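Local coordinates for protein transcriptional regulators (LACI-FAMILY TRANSCRIPTIONAL REGULATORY PROTEIN) (Corynebacterium glutamicum, PDB 3GYB) that probably regulates transcription as a LacI-family DNA-binding protein, and has a periplasmic-binding-protein-like core that carries a magnesium site, at residues A[109-112]-A[113-117]; A[92-95]-A[96-99]; A[45-49]-A[50-54]. All blocks are in the same frame, centred on the assembly; numbering follows the deposited sequence.

Contact 1. Residues A[109-112]-A[113-117]; sequences ATKH and LIDLG
Leu116 CD1 lies over one face of the His112 imidazole, 3.8 Å from the ring centroid and 26° off the normal, a CH-pi contact made one helical turn along. The methyl is displaced toward the rim, closest to NE2 at 3.5 Å. The ring stands out from the helix on the side where the leucine comes up, because chi1 of His112, -178°, sends CG away from the backbone N. The His112 side chain also touches Glu265.

A second i, i+4 pair, Lys111 and Asp115, is electrostatic. The lysine bends at chi2 and again at chi4, carrying CE across the carboxylate to 3.2 Å from Asp115 OD1. NZ stops 4.0 Å from OD2, beyond salt-bridge range, so the attraction is that of nearby opposite charges and is probably softened by solvent.

The third pair is apolar: Thr110 CG2 meets Ile114 CD1 at 4.0 Å, while Thr110 OG1 turns back to bond Ala106 O.

These pairs line the last turn of helix 102-115 and the residue after it; the helix closes in a Schellman motif. Gly117 takes positive phi, and its N donates to Ile114 O at 2.9 Å as the chain leaves the helix.

The backbone bonds follow the helical pattern until that end. Leu113 N, Ile114 N and Asp115 N donate to Ala109 O, Thr110 O and Lys111 O, the last of these short, with 2.7 Å between Asp115 N and Lys111 O. The bond from Leu116 N to His112 O is weak, bent to 130° at the hydrogen.

Toward the protein interior, Leu113 packs on Ala179 and Phe181 of strand 179-182 and on Ile121 of strand 121-124, which Ile114 also touches. Thr110 touches Phe138, Thr141 and Met142 of helix 129-144.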
ATOM      1  N   ALA A 109      17.383  -9.012  12.840  1.00 13.14           N
ATOM      2  CA  ALA A 109      16.969  -7.674  13.231  1.00 12.42           C
ATOM      3  C   ALA A 109      17.427  -7.323  14.636  1.00 12.59           C
ATOM      4  O   ALA A 109      17.985  -6.252  14.868  1.00 12.96           O
ATOM      5  CB  ALA A 109      15.450  -7.550  13.142  1.00 13.40           C
ATOM      6  N   THR A 110      17.182  -8.232  15.574  1.00 13.22           N
ATOM      7  CA  THR A 110      17.548  -8.009  16.963  1.00 13.34           C
ATOM      8  C   THR A 110      19.057  -7.946  17.130  1.00 14.26           C
ATOM      9  O   THR A 110      19.578  -7.052  17.797  1.00 12.67           O
ATOM     10  CB  THR A 110      16.971  -9.121  17.852  1.00 13.14           C
ATOM     11  OG1 THR A 110      15.561  -9.219  17.613  1.00 14.11           O
ATOM     12  CG2 THR A 110      17.201  -8.814  19.324  1.00 13.20           C
ATOM     13  N   LYS A 111      19.753  -8.892  16.509  1.00 14.49           N
ATOM     14  CA  LYS A 111      21.206  -8.941  16.587  1.00 15.03           C
ATOM     15  C   LYS A 111      21.807  -7.666  16.000  1.00 15.11           C
ATOM     16  O   LYS A 111      22.813  -7.166  16.496  1.00 16.69           O
ATOM     17  CB  LYS A 111      21.733 -10.167  15.836  1.00 17.15           C
ATOM     18  CG  LYS A 111      23.256 -10.334  15.886  1.00 20.87           C
ATOM     19  CD  LYS A 111      23.750 -10.529  17.310  1.00 25.15           C
ATOM     20  CE  LYS A 111      25.249 -10.794  17.344  1.00 26.49           C
ATOM     21  NZ  LYS A 111      25.624 -11.951  16.488  1.00 30.89           N
ATOM     22  N   HIS A 112      21.186  -7.130  14.950  1.00 13.92           N
ATOM     23  CA  HIS A 112      21.695  -5.904  14.337  1.00 15.19           C
ATOM     24  C   HIS A 112      21.657  -4.764  15.350  1.00 14.81           C
ATOM     25  O   HIS A 112      22.623  -4.018  15.491  1.00 14.97           O
ATOM     26  CB  HIS A 112      20.866  -5.529  13.102  1.00 14.26           C
ATOM     27  CG  HIS A 112      21.360  -4.308  12.386  1.00 15.31           C
ATOM     28  ND1 HIS A 112      22.635  -4.211  11.871  1.00 15.45           N
ATOM     29  CD2 HIS A 112      20.742  -3.141  12.083  1.00 15.68           C
ATOM     30  CE1 HIS A 112      22.782  -3.037  11.282  1.00 14.60           C
ATOM     31  NE2 HIS A 112      21.647  -2.369  11.395  1.00 16.44           N
ATOM     32  N   LEU A 113      20.536  -4.629  16.055  1.00 13.81           N
ATOM     33  CA  LEU A 113      20.402  -3.578  17.055  1.00 14.44           C
ATOM     34  C   LEU A 113      21.413  -3.790  18.177  1.00 13.56           C
ATOM     35  O   LEU A 113      22.020  -2.839  18.667  1.00 13.39           O
ATOM     36  CB  LEU A 113      18.977  -3.559  17.615  1.00 13.77           C
ATOM     37  CG  LEU A 113      17.907  -3.179  16.586  1.00 13.06           C
ATOM     38  CD1 LEU A 113      16.530  -3.176  17.255  1.00 12.62           C
ATOM     39  CD2 LEU A 113      18.221  -1.801  16.011  1.00 13.24           C
ATOM     40  N   ILE A 114      21.594  -5.044  18.579  1.00 13.40           N
ATOM     41  CA  ILE A 114      22.555  -5.373  19.628  1.00 14.89           C
ATOM     42  C   ILE A 114      23.974  -5.050  19.167  1.00 15.65           C
ATOM     43  O   ILE A 114      24.749  -4.437  19.908  1.00 16.36           O
ATOM     44  CB  ILE A 114      22.463  -6.864  20.011  1.00 13.64           C
ATOM     45  CG1 ILE A 114      21.124  -7.128  20.702  1.00 15.34           C
ATOM     46  CG2 ILE A 114      23.621  -7.253  20.938  1.00 15.01           C
ATOM     47  CD1 ILE A 114      20.846  -8.597  20.941  1.00 13.45           C
ATOM     48  N   ASP A 115      24.319  -5.446  17.944  1.00 15.82           N
ATOM     49  CA  ASP A 115      25.657  -5.163  17.434  1.00 16.27           C
ATOM     50  C   ASP A 115      25.881  -3.660  17.266  1.00 16.67           C
ATOM     51  O   ASP A 115      27.022  -3.204  17.235  1.00 18.81           O
ATOM     52  CB  ASP A 115      25.906  -5.884  16.105  1.00 18.23           C
ATOM     53  CG  ASP A 115      26.110  -7.379  16.281  1.00 21.68           C
ATOM     54  OD1 ASP A 115      26.476  -7.803  17.397  1.00 24.19           O
ATOM     55  OD2 ASP A 115      25.917  -8.128  15.301  1.00 25.00           O
ATOM     56  N   LEU A 116      24.799  -2.889  17.161  1.00 16.25           N
ATOM     57  CA  LEU A 116      24.924  -1.436  17.024  1.00 15.10           C
ATOM     58  C   LEU A 116      25.132  -0.759  18.377  1.00 15.80           C
ATOM     59  O   LEU A 116      25.299   0.461  18.453  1.00 16.83           O
ATOM     60  CB  LEU A 116      23.689  -0.841  16.336  1.00 16.15           C
ATOM     61  CG  LEU A 116      23.603  -1.011  14.818  1.00 15.64           C
ATOM     62  CD1 LEU A 116      22.230  -0.584  14.322  1.00 15.82           C
ATOM     63  CD2 LEU A 116      24.688  -0.178  14.152  1.00 17.30           C
ATOM     64  N   GLY A 117      25.104  -1.545  19.450  1.00 14.89           N
ATOM     65  CA  GLY A 117      25.318  -0.977  20.771  1.00 15.27           C
ATOM     66  C   GLY A 117      24.083  -0.693  21.608  1.00 15.61           C
ATOM     67  O   GLY A 117      24.190  -0.147  22.708  1.00 16.63           O
TER

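Contact 2. Residues A[92-95]-A[96-99]; sequences ASTH and DSVA
His95 lays its imidazole flat over the carboxylate of Asp96, the two planes only 11° apart. Asp96 OD1 sits 3.7 Å above the ring plane, over its centre, and the carboxylate carbon CG is 3.5 Å from His95 NE2. The two side chains run side by side in the same direction: each has CG between its own backbone N and carbonyl carbon (chi1 72° for His95, 62° for Asp96), which swings ring and carboxylate up together. The backbone N of Asp96 lies over the same face, 3.1 Å from His95 CG, while Ser93 CB meets the ring edge in its plane.

The backbone beneath is a type I beta turn from Thr94 to Ser97, closed by Ser97 N donating to Thr94 O at 3.2 Å. The hydrogen points almost straight at the oxygen, but the donor stands well above the carbonyl plane. Overlapping the start of this turn, Ser93 OG accepts from His95 N at 3.1 Å, making an ST turn. The pair of turns leads into strand 97-100, where Ser97 OG bonds Arg88 NE and Ser97 O bonds His257 ND1.

Because the carboxylate meets the face of the imidazole and not one of its ring nitrogens at the edge, the pairing is a stack without a hydrogen bond; the nearby negative charge would nevertheless be expected to favour a protonated histidine.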
ATOM      1  N   ALA A  92       2.392 -27.329  12.160  1.00 45.35           N
ATOM      2  CA  ALA A  92       2.188 -28.141  10.964  1.00 42.65           C
ATOM      3  C   ALA A  92       3.373 -28.270  10.007  1.00 40.95           C
ATOM      4  O   ALA A  92       4.331 -27.496  10.055  1.00 41.36           O
ATOM      5  CB  ALA A  92       0.972 -27.624  10.202  1.00 43.47           C
ATOM      6  N   SER A  93       3.281 -29.272   9.137  1.00 38.09           N
ATOM      7  CA  SER A  93       4.296 -29.545   8.127  1.00 33.85           C
ATOM      8  C   SER A  93       4.352 -28.372   7.155  1.00 31.54           C
ATOM      9  O   SER A  93       3.420 -27.572   7.091  1.00 30.97           O
ATOM     10  CB  SER A  93       3.936 -30.825   7.365  1.00 33.54           C
ATOM     11  OG  SER A  93       4.634 -30.909   6.134  1.00 31.13           O
ATOM     12  N   THR A  94       5.438 -28.275   6.397  1.00 28.64           N
ATOM     13  CA  THR A  94       5.592 -27.189   5.434  1.00 26.63           C
ATOM     14  C   THR A  94       5.360 -27.656   4.003  1.00 24.60           C
ATOM     15  O   THR A  94       5.693 -26.942   3.058  1.00 22.16           O
ATOM     16  CB  THR A  94       7.003 -26.578   5.491  1.00 28.01           C
ATOM     17  OG1 THR A  94       7.966 -27.567   5.108  1.00 30.38           O
ATOM     18  CG2 THR A  94       7.318 -26.084   6.894  1.00 30.28           C
ATOM     19  N   HIS A  95       4.778 -28.842   3.840  1.00 22.67           N
ATOM     20  CA  HIS A  95       4.555 -29.390   2.504  1.00 22.58           C
ATOM     21  C   HIS A  95       3.748 -28.494   1.573  1.00 21.82           C
ATOM     22  O   HIS A  95       4.000 -28.458   0.367  1.00 22.16           O
ATOM     23  CB  HIS A  95       3.876 -30.763   2.580  1.00 21.35           C
ATOM     24  CG  HIS A  95       2.440 -30.713   2.997  1.00 20.03           C
ATOM     25  ND1 HIS A  95       2.046 -30.683   4.317  1.00 22.16           N
ATOM     26  CD2 HIS A  95       1.301 -30.681   2.262  1.00 19.53           C
ATOM     27  CE1 HIS A  95       0.726 -30.637   4.379  1.00 21.14           C
ATOM     28  NE2 HIS A  95       0.251 -30.633   3.147  1.00 21.65           N
ATOM     29  N   ASP A  96       2.783 -27.769   2.125  1.00 20.81           N
ATOM     30  CA  ASP A  96       1.952 -26.913   1.293  1.00 19.83           C
ATOM     31  C   ASP A  96       2.111 -25.437   1.609  1.00 19.95           C
ATOM     32  O   ASP A  96       1.199 -24.638   1.381  1.00 18.33           O
ATOM     33  CB  ASP A  96       0.486 -27.325   1.417  1.00 22.00           C
ATOM     34  CG  ASP A  96      -0.046 -27.189   2.827  1.00 23.25           C
ATOM     35  OD1 ASP A  96       0.756 -26.979   3.763  1.00 25.21           O
ATOM     36  OD2 ASP A  96      -1.276 -27.301   2.996  1.00 25.82           O
ATOM     37  N   SER A  97       3.274 -25.075   2.133  1.00 19.74           N
ATOM     38  CA  SER A  97       3.528 -23.684   2.453  1.00 19.09           C
ATOM     39  C   SER A  97       4.933 -23.255   2.042  1.00 19.73           C
ATOM     40  O   SER A  97       5.872 -24.058   2.017  1.00 17.48           O
ATOM     41  CB  SER A  97       3.314 -23.437   3.949  1.00 19.75           C
ATOM     42  OG  SER A  97       4.338 -24.032   4.725  1.00 21.88           O
ATOM     43  N   VAL A  98       5.049 -21.982   1.678  1.00 16.51           N
ATOM     44  CA  VAL A  98       6.315 -21.383   1.286  1.00 15.53           C
ATOM     45  C   VAL A  98       6.360 -20.084   2.079  1.00 15.07           C
ATOM     46  O   VAL A  98       5.430 -19.283   2.007  1.00 14.75           O
ATOM     47  CB  VAL A  98       6.357 -21.038  -0.220  1.00 16.20           C
ATOM     48  CG1 VAL A  98       7.681 -20.361  -0.552  1.00 16.38           C
ATOM     49  CG2 VAL A  98       6.179 -22.302  -1.061  1.00 16.36           C
ATOM     50  N   ALA A  99       7.421 -19.889   2.852  1.00 14.58           N
ATOM     51  CA  ALA A  99       7.559 -18.683   3.656  1.00 15.21           C
ATOM     52  C   ALA A  99       9.013 -18.474   4.028  1.00 15.27           C
ATOM     53  O   ALA A  99       9.834 -19.381   3.905  1.00 14.07           O
ATOM     54  CB  ALA A  99       6.719 -18.797   4.927  1.00 13.44           C
TER

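Contact 3. Residues A[45-49]-A[50-54]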
ATOM      1  N   THR A  45     -12.889  -6.552   3.023  1.00 20.24           N
ATOM      2  CA  THR A  45     -13.911  -6.030   2.122  1.00 19.31           C
ATOM      3  C   THR A  45     -14.569  -6.993   1.139  1.00 18.64           C
ATOM      4  O   THR A  45     -15.669  -6.724   0.662  1.00 17.74           O
ATOM      5  CB  THR A  45     -13.351  -4.856   1.302  1.00 19.00           C
ATOM      6  OG1 THR A  45     -12.257  -5.315   0.494  1.00 18.64           O
ATOM      7  CG2 THR A  45     -12.866  -3.744   2.229  1.00 20.70           C
ATOM      8  N   SER A  46     -13.915  -8.104   0.828  1.00 17.88           N
ATOM      9  CA  SER A  46     -14.483  -9.047  -0.132  1.00 17.48           C
ATOM     10  C   SER A  46     -15.791  -9.699   0.296  1.00 18.20           C
ATOM     11  O   SER A  46     -16.551 -10.167  -0.549  1.00 18.67           O
ATOM     12  CB  SER A  46     -13.462 -10.134  -0.477  1.00 17.84           C
ATOM     13  OG  SER A  46     -12.427  -9.609  -1.292  1.00 17.02           O
ATOM     14  N   GLN A  47     -16.046  -9.747   1.598  1.00 18.86           N
ATOM     15  CA  GLN A  47     -17.282 -10.338   2.095  1.00 19.68           C
ATOM     16  C   GLN A  47     -17.730  -9.664   3.384  1.00 21.70           C
ATOM     17  O   GLN A  47     -16.974  -8.913   3.997  1.00 21.34           O
ATOM     18  CB  GLN A  47     -17.117 -11.847   2.316  1.00 19.11           C
ATOM     19  CG  GLN A  47     -15.950 -12.259   3.207  1.00 17.55           C
ATOM     20  CD  GLN A  47     -14.602 -12.056   2.541  1.00 17.01           C
ATOM     21  OE1 GLN A  47     -14.399 -12.467   1.401  1.00 17.38           O
ATOM     22  NE2 GLN A  47     -13.671 -11.427   3.256  1.00 17.67           N
ATOM     23  N   ALA A  48     -18.968  -9.928   3.785  1.00 22.75           N
ATOM     24  CA  ALA A  48     -19.514  -9.334   4.998  1.00 26.01           C
ATOM     25  C   ALA A  48     -18.966 -10.017   6.244  1.00 27.11           C
ATOM     26  O   ALA A  48     -18.733  -9.370   7.267  1.00 29.19           O
ATOM     27  CB  ALA A  48     -21.037  -9.418   4.979  1.00 24.80           C
ATOM     28  N   GLY A  49     -18.754 -11.324   6.155  1.00 28.16           N
ATOM     29  CA  GLY A  49     -18.241 -12.064   7.293  1.00 29.14           C
ATOM     30  C   GLY A  49     -16.749 -12.330   7.228  1.00 29.30           C
ATOM     31  O   GLY A  49     -15.983 -11.546   6.663  1.00 29.88           O
ATOM     32  N   THR A  50     -16.333 -13.443   7.816  1.00 28.61           N
ATOM     33  CA  THR A  50     -14.926 -13.813   7.829  1.00 28.31           C
ATOM     34  C   THR A  50     -14.716 -15.149   7.126  1.00 26.83           C
ATOM     35  O   THR A  50     -14.057 -16.041   7.653  1.00 27.29           O
ATOM     36  CB  THR A  50     -14.400 -13.911   9.274  1.00 30.18           C
ATOM     37  OG1 THR A  50     -15.267 -14.753  10.042  1.00 31.08           O
ATOM     38  CG2 THR A  50     -14.346 -12.528   9.914  1.00 30.13           C
ATOM     39  N   ASP A  51     -15.274 -15.276   5.925  1.00 24.28           N
ATOM     40  CA  ASP A  51     -15.157 -16.504   5.153  1.00 23.12           C
ATOM     41  C   ASP A  51     -14.620 -16.255   3.740  1.00 21.70           C
ATOM     42  O   ASP A  51     -15.277 -16.564   2.744  1.00 20.10           O
ATOM     43  CB  ASP A  51     -16.520 -17.203   5.095  1.00 25.29           C
ATOM     44  CG  ASP A  51     -17.606 -16.325   4.499  1.00 27.33           C
ATOM     45  OD1 ASP A  51     -17.460 -15.083   4.520  1.00 27.25           O
ATOM     46  OD2 ASP A  51     -18.619 -16.881   4.021  1.00 27.89           O
ATOM     47  N   PRO A  52     -13.403 -15.700   3.641  1.00 20.06           N
ATOM     48  CA  PRO A  52     -12.780 -15.409   2.345  1.00 19.66           C
ATOM     49  C   PRO A  52     -12.594 -16.621   1.430  1.00 19.79           C
ATOM     50  O   PRO A  52     -12.544 -16.477   0.210  1.00 18.83           O
ATOM     51  CB  PRO A  52     -11.453 -14.764   2.737  1.00 19.91           C
ATOM     52  CG  PRO A  52     -11.145 -15.399   4.058  1.00 20.77           C
ATOM     53  CD  PRO A  52     -12.487 -15.370   4.745  1.00 21.40           C
ATOM     54  N   ILE A  53     -12.485 -17.812   2.009  1.00 20.56           N
ATOM     55  CA  ILE A  53     -12.315 -19.010   1.196  1.00 21.12           C
ATOM     56  C   ILE A  53     -13.573 -19.253   0.369  1.00 21.85           C
ATOM     57  O   ILE A  53     -13.496 -19.621  -0.806  1.00 20.43           O
ATOM     58  CB  ILE A  53     -12.022 -20.248   2.071  1.00 22.51           C
ATOM     59  CG1 ILE A  53     -10.660 -20.091   2.750  1.00 23.92           C
ATOM     60  CG2 ILE A  53     -12.029 -21.511   1.216  1.00 23.03           C
ATOM     61  CD1 ILE A  53      -9.504 -20.052   1.781  1.00 27.22           C
ATOM     62  N   THR A  54     -14.734 -19.040   0.981  1.00 21.88           N
ATOM     63  CA  THR A  54     -15.992 -19.225   0.270  1.00 23.90           C
ATOM     64  C   THR A  54     -16.068 -18.207  -0.868  1.00 22.78           C
ATOM     65  O   THR A  54     -16.606 -18.494  -1.936  1.00 22.70           O
ATOM     66  CB  THR A  54     -17.199 -19.042   1.206  1.00 26.03           C
ATOM     67  OG1 THR A  54     -17.220 -17.700   1.705  1.00 32.83           O
ATOM     68  CG2 THR A  54     -17.108 -20.008   2.372  1.00 26.00           C
TER
HETATM   69  O   HOH W   1     -19.616 -13.274   4.439  1.00 31.34           O
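A first torsion of 54° puts CG of Gln47 between its backbone N and carbonyl carbon, and a bend at chi2 then folds the chain back toward Pro52. Asp51 takes a like first torsion, 58°, which turns its carboxylate back toward the loop. The two side chains slide past each other in opposite directions, with Asp51 OD1 3.5 Å from Gln47 CG and the amide and carboxylate planes nearly perpendicular, 81° apart.

The end of Gln47 lies against the proline. Its OE1 comes within 3.5 Å of Pro52 CA, and NE2 is 4.0 Å from Pro52 CB, a van der Waals contact. Both polar atoms have partners nearby: OE1 accepts from Ser55 OG and NE2 donates to Asp42 O, so the buried amide is fixed at both of its atoms and its flip is settled.

A water bridges the two halves, accepting from Gly49 N at 2.7 Å and donating to Asp51 OD1 at 2.8 Å. The other carboxylate oxygen, OD2, forms a salt bridge with Arg37 of the second subunit, so one aspartate serves both the loop and the dimer interface. Asp51 N, by contrast, is buried without any partner.

Asp51 holds the N-cap position of helix 52-57, yet its carboxylate makes no capping bond; its carbonyl O takes a weak bond from Thr54 N. Pro52, in the first turn, packs on Ile41 and Leu11. The whole is a loop-to-helix entry, in the crossover from strand 37-41 to strand 63-67 of a Rossmann-like beta-alpha-beta unit.

Along the chain the order is contact 3, contact 2, contact 1. Contact 3 runs into the start of helix 52-57 beside strand 37-41, outermost within this chain, and contact 2 leads into strand 97-100 of the same run of parallel strands; their centres are about 24 Å apart. Helix 102-115 follows strand 97-100 directly, packs on strands 121-124 and 179-182, and bears contact 1 at its end, the centre about 30 Å from that of contact 2 and 40 Å from that of contact 3. The three therefore span the two-lobed periplasmic-binding-protein-like core. Contact 3 meets the second subunit, whereas neither contact 1 nor contact 2 touches it, so dimer packing bears directly on residues 45-54 alone.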